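Local coordinates for copper-repressible polypeptide (Methylomicrobium album, PDB 4BZ4), which binds copper(I) at the cell surface and probably takes part in copper acquisition by the methanotroph that produces it, at residues A28-S32 against P109-H114; S93-R99 against W191-G197. The contacts are given in a common frame with arbitrary orientation. Residue numbers count along the deposited sequence, not the author numbering.

Interaction 1 of 2, residues A28-S32 against P109-H114; sequences ATAIS and PYMNGH. With CU1 (copper (I) ion), chain G.
A beta pairing of only two residue pairs runs, three residues on, into a copper(I) ligand, which makes A28-S32 and P109-H114 an instructive example of a metal site set beside a sheet edge. The strands run antiparallel. T29 and M111 form the hydrogen-bonded pair (CA-CA 5.4 Å), with T29 N to M111 O and M111 N to T29 O both 2.8 Å; A30 and Y110 form the non-hydrogen-bonded one (CA-CA 4.4 Å). I31 N then reaches P109 O at 3.1 Å, almost linearly, and at the other end a water joins A28 N (2.8 Å) to N112 O (3.0 Å). The A30 and Y110 side chains share a face, CB of A30 lying 3.9 Å from CE1 of Y110. T29 (t) and M111 lie on the other, where I31 CG2 packs 4.2 Å from M111 CB. N112 (phi/psi -75/-15) turns the chain, fully extended G113 carries it on, and H114 (m) swings back so that T29 CG2 covers one face of its imidazole. H114 ND1 binds copper at 2.1 Å, a water lies 2.5 Å from the metal, and H64 and the kynurenine formed from W62 belong to the same site. H64, bound to copper through ND1, also donates a hydrogen bond from NE2 to A30 O. Strand 67-73 lies along the M111 and I31 side, while strands 127-129 and 137-152 pack against A28 and Y110.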
# COMPACT_ATOMS: atom_id res chain seq x y z
N ALA A 28 16.05 0.61 9.62
CA ALA A 28 14.81 -0.12 9.25
C ALA A 28 13.91 -0.35 10.42
O ALA A 28 14.33 -0.24 11.59
CB ALA A 28 15.14 -1.45 8.62
N THR A 29 12.66 -0.70 10.12
CA THR A 29 11.68 -0.99 11.16
C THR A 29 10.88 -2.23 10.74
O THR A 29 10.52 -2.38 9.57
CB THR A 29 10.77 0.21 11.43
OG1 THR A 29 9.83 -0.03 12.50
CG2 THR A 29 9.96 0.65 10.18
N ALA A 30 10.63 -3.14 11.68
CA ALA A 30 9.80 -4.28 11.48
C ALA A 30 8.37 -3.90 11.13
O ALA A 30 7.79 -2.96 11.67
CB ALA A 30 9.75 -5.11 12.77
N ILE A 31 7.81 -4.72 10.26
CA ILE A 31 6.40 -4.68 9.93
C ILE A 31 5.81 -6.08 9.97
O ILE A 31 6.50 -7.05 9.79
CB ILE A 31 6.15 -4.10 8.48
CG1 ILE A 31 7.06 -4.78 7.45
CG2 ILE A 31 6.40 -2.60 8.49
CD1 ILE A 31 6.84 -4.44 5.99
N SER A 32 4.52 -6.13 10.18
CA SER A 32 3.74 -7.35 10.13
C SER A 32 3.35 -7.53 8.66
O SER A 32 2.81 -6.61 8.08
CB SER A 32 2.51 -7.12 10.97
OG SER A 32 1.85 -8.32 11.11
N PRO A 109 10.02 -8.86 6.18
CA PRO A 109 9.08 -7.94 6.80
C PRO A 109 9.71 -6.81 7.59
O PRO A 109 9.62 -6.72 8.83
CB PRO A 109 8.20 -8.87 7.66
CG PRO A 109 9.17 -9.94 8.10
CD PRO A 109 10.15 -10.11 6.95
N TYR A 110 10.33 -5.94 6.83
CA TYR A 110 10.94 -4.71 7.28
C TYR A 110 10.66 -3.64 6.26
O TYR A 110 10.51 -3.96 5.05
CB TYR A 110 12.44 -4.90 7.43
CG TYR A 110 12.72 -5.85 8.59
CD1 TYR A 110 12.81 -5.38 9.89
CD2 TYR A 110 12.76 -7.23 8.39
CE1 TYR A 110 12.98 -6.27 10.94
CE2 TYR A 110 12.94 -8.11 9.44
CZ TYR A 110 13.02 -7.61 10.71
OH TYR A 110 13.17 -8.46 11.76
N MET A 111 10.72 -2.40 6.75
CA MET A 111 10.63 -1.20 5.90
C MET A 111 11.75 -0.23 6.26
O MET A 111 12.35 -0.34 7.34
CB MET A 111 9.24 -0.58 6.08
CG MET A 111 8.42 -0.68 4.80
SD MET A 111 9.17 0.21 3.40
CE MET A 111 8.68 1.82 3.96
N ASN A 112 12.05 0.71 5.40
CA ASN A 112 13.17 1.58 5.67
C ASN A 112 12.85 2.61 6.73
O ASN A 112 13.77 3.21 7.29
CB ASN A 112 13.79 2.22 4.45
CG ASN A 112 12.89 3.19 3.82
OD1 ASN A 112 11.70 2.99 3.80
ND2 ASN A 112 13.44 4.29 3.36
N GLY A 113 11.59 2.82 7.07
CA GLY A 113 11.22 3.79 8.09
C GLY A 113 9.72 3.82 8.32
O GLY A 113 8.97 3.00 7.73
N HIS A 114 9.28 4.69 9.20
CA HIS A 114 7.90 4.78 9.61
C HIS A 114 6.99 5.53 8.66
O HIS A 114 5.82 5.54 8.82
CB HIS A 114 7.80 5.45 10.98
CG HIS A 114 8.43 4.62 12.04
ND1 HIS A 114 7.76 3.59 12.64
CD2 HIS A 114 9.70 4.59 12.54
CE1 HIS A 114 8.57 2.97 13.49
NE2 HIS A 114 9.75 3.57 13.45
CU CU1 G . 5.72 3.24 12.46
O HOH W 1 14.78 3.06 10.11
O HOH W 2 5.48 2.48 14.80

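Interaction 2 of 2, residues S93-R99 against W191-G197; sequences SITVWYR and WYQFVVG
Regular antiparallel pairing from S93 to Y98, with a single backbone bond more at R99, joins S93-R99 to W191-G197; the strand axes approach to 4.6 Å, with their N-to-C directions 148° apart. S93 begins it opposite G197, with S93 N to G197 O 2.9 Å and G197 N to S93 O 3.0 Å. I94, non-hydrogen-bonded with V196, has an extended tt side chain whose CD1 meets F194 CD2 at 3.7 Å. T95 restores the pair of hydrogen bonds, with V195: T95 N to V195 O is 3.0 Å and V195 N to T95 O 2.9 Å, while T95 OG1 bonds to Q118 O. V96 (t) faces F194, CG2 lying 3.9 Å from F194 CB, on the face shared with I94, Y98, Y192 and V196. W97 (m) is bonded both ways to Q193, W97 N to Q193 O and Q193 N to W97 O each being 2.9 Å; its CZ3 touches V195 CG1 at 3.6 Å and its NE1 goes to G120 O. Y98 (t) and Y192 (m) lie obliquely, ring centroids 5.0 Å apart and planes at 40°; Y98 OH bonds to N189 O and Y192 OH to E188 O. R99 N reaches W191 O at 2.9 Å, and a water links R99 O (2.7 Å) to W191 N (2.9 Å). With chi2 at p, R99 brings NH1 to Q193 OE1 at 2.8 Å. The contact illustrates how a sheet interior works: backbone bonds fix the register, apolar and aromatic groups fill one face, and most buried polar ends find hydrogen bonds, the R99 guanidinium among them, with L108 O and T107 O as well as Q193 OE1.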
# COMPACT_ATOMS: atom_id res chain seq x y z
N SER A 93 -6.14 2.01 -1.46
CA SER A 93 -4.99 2.33 -2.25
C SER A 93 -3.88 1.32 -2.05
O SER A 93 -3.87 0.59 -1.09
CB SER A 93 -4.54 3.68 -1.81
OG SER A 93 -4.04 3.76 -0.48
N ILE A 94 -2.90 1.30 -2.96
CA ILE A 94 -1.84 0.36 -2.93
C ILE A 94 -0.62 0.88 -3.69
O ILE A 94 -0.73 1.64 -4.64
CB ILE A 94 -2.23 -1.00 -3.54
CG1 ILE A 94 -1.18 -2.09 -3.49
CG2 ILE A 94 -2.64 -0.84 -4.99
CD1 ILE A 94 -1.75 -3.43 -3.88
N THR A 95 0.57 0.53 -3.13
CA THR A 95 1.87 0.71 -3.81
C THR A 95 2.52 -0.66 -3.85
O THR A 95 2.56 -1.34 -2.83
CB THR A 95 2.75 1.79 -3.13
OG1 THR A 95 2.06 3.05 -3.12
CG2 THR A 95 4.11 1.91 -3.80
N VAL A 96 3.06 -1.01 -5.04
CA VAL A 96 3.83 -2.24 -5.21
C VAL A 96 5.30 -1.93 -5.56
O VAL A 96 5.57 -1.12 -6.45
CB VAL A 96 3.26 -3.07 -6.36
CG1 VAL A 96 4.05 -4.35 -6.53
CG2 VAL A 96 1.80 -3.35 -6.16
N TRP A 97 6.23 -2.54 -4.80
CA TRP A 97 7.62 -2.60 -5.13
C TRP A 97 8.13 -4.01 -5.35
O TRP A 97 7.58 -4.96 -4.80
CB TRP A 97 8.46 -1.98 -3.98
CG TRP A 97 8.23 -0.53 -3.61
CD1 TRP A 97 8.92 0.56 -4.08
CD2 TRP A 97 7.29 -0.03 -2.64
NE1 TRP A 97 8.48 1.70 -3.46
CE2 TRP A 97 7.46 1.38 -2.59
CE3 TRP A 97 6.34 -0.61 -1.77
CZ2 TRP A 97 6.79 2.18 -1.69
CZ3 TRP A 97 5.64 0.19 -0.92
CH2 TRP A 97 5.85 1.58 -0.89
N TYR A 98 9.21 -4.14 -6.09
CA TYR A 98 10.01 -5.34 -6.15
C TYR A 98 11.14 -5.25 -5.11
O TYR A 98 11.90 -4.25 -5.10
CB TYR A 98 10.65 -5.45 -7.53
CG TYR A 98 11.63 -6.60 -7.63
CD1 TYR A 98 11.20 -7.89 -7.38
CD2 TYR A 98 12.93 -6.39 -8.04
CE1 TYR A 98 12.08 -8.99 -7.48
CE2 TYR A 98 13.82 -7.48 -8.14
CZ TYR A 98 13.39 -8.74 -7.89
OH TYR A 98 14.25 -9.88 -8.03
N ARG A 99 11.20 -6.26 -4.25
CA ARG A 99 12.16 -6.28 -3.18
C ARG A 99 13.35 -7.06 -3.68
O ARG A 99 13.43 -8.33 -3.61
CB ARG A 99 11.53 -6.94 -1.96
CG ARG A 99 12.33 -6.95 -0.70
CD ARG A 99 12.72 -5.60 -0.16
NE ARG A 99 13.58 -5.93 0.95
CZ ARG A 99 13.16 -6.28 2.18
NH1 ARG A 99 11.89 -6.23 2.54
NH2 ARG A 99 14.05 -6.73 3.05
N TRP A 191 10.43 -11.57 -4.86
CA TRP A 191 9.46 -11.07 -3.91
C TRP A 191 8.98 -9.65 -4.18
O TRP A 191 9.77 -8.75 -4.43
CB TRP A 191 10.05 -11.05 -2.49
CG TRP A 191 10.11 -12.42 -1.95
CD1 TRP A 191 11.22 -13.24 -1.88
CD2 TRP A 191 9.05 -13.13 -1.40
NE1 TRP A 191 10.87 -14.46 -1.33
CE2 TRP A 191 9.54 -14.41 -1.01
CE3 TRP A 191 7.71 -12.83 -1.19
CZ2 TRP A 191 8.72 -15.36 -0.40
CZ3 TRP A 191 6.88 -13.81 -0.56
CH2 TRP A 191 7.39 -15.05 -0.20
N TYR A 192 7.67 -9.53 -4.24
CA TYR A 192 6.98 -8.27 -4.41
C TYR A 192 6.38 -7.88 -3.11
O TYR A 192 5.70 -8.67 -2.48
CB TYR A 192 5.98 -8.31 -5.62
CG TYR A 192 6.76 -8.39 -6.89
CD1 TYR A 192 7.37 -9.58 -7.31
CD2 TYR A 192 7.01 -7.22 -7.66
CE1 TYR A 192 8.14 -9.65 -8.44
CE2 TYR A 192 7.74 -7.31 -8.81
CZ TYR A 192 8.36 -8.51 -9.17
OH TYR A 192 9.20 -8.57 -10.28
N GLN A 193 6.68 -6.64 -2.68
CA GLN A 193 6.35 -6.11 -1.37
C GLN A 193 5.41 -4.97 -1.66
O GLN A 193 5.77 -4.03 -2.37
CB GLN A 193 7.59 -5.61 -0.59
CG GLN A 193 7.31 -4.95 0.73
CD GLN A 193 8.59 -4.72 1.54
OE1 GLN A 193 9.65 -5.23 1.14
NE2 GLN A 193 8.50 -4.00 2.61
N PHE A 194 4.22 -5.05 -1.09
CA PHE A 194 3.22 -4.03 -1.34
C PHE A 194 2.57 -3.53 -0.08
O PHE A 194 2.45 -4.25 0.93
CB PHE A 194 2.19 -4.46 -2.39
CG PHE A 194 1.34 -5.64 -2.02
CD1 PHE A 194 1.71 -6.95 -2.37
CD2 PHE A 194 0.12 -5.45 -1.41
CE1 PHE A 194 0.90 -8.06 -2.08
CE2 PHE A 194 -0.71 -6.57 -1.11
CZ PHE A 194 -0.32 -7.86 -1.47
N VAL A 195 2.18 -2.25 -0.10
CA VAL A 195 1.45 -1.65 1.01
C VAL A 195 0.05 -1.31 0.57
O VAL A 195 -0.16 -0.78 -0.53
CB VAL A 195 2.19 -0.43 1.59
CG1 VAL A 195 2.36 0.69 0.53
CG2 VAL A 195 1.55 0.06 2.89
N VAL A 196 -0.92 -1.64 1.44
CA VAL A 196 -2.32 -1.30 1.24
C VAL A 196 -2.66 -0.25 2.26
O VAL A 196 -2.26 -0.34 3.45
CB VAL A 196 -3.21 -2.58 1.33
CG1 VAL A 196 -4.69 -2.27 1.38
CG2 VAL A 196 -2.79 -3.61 0.33
N GLY A 197 -3.40 0.76 1.85
CA GLY A 197 -3.90 1.75 2.77
C GLY A 197 -5.14 2.42 2.18
O GLY A 197 -5.90 1.76 1.43
O HOH W 3 13.18 -10.91 -4.48

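From the N terminus the chain passes A28-S32, then S93-R99, then P109-H114 and finally W191-G197, so the two contacts cross. Interaction 1 closes a loop of 76 residues that holds W62 and H64 of the copper site and strand 67-73; interaction 2 closes one of 91 that contains H114 and the calcium-binding residues D152, D154, D174, V176 and K179. Both belong to one mixed sheet, in which strand 67-73 lies between strands 29-36 and 190-198 and so connects the pairs. The contacts also touch directly, Y110 O and Q193 NE2 being 3.2 Å apart, probably a hydrogen bond. The copper-side edge is thereby tied to the buried centre of the fold.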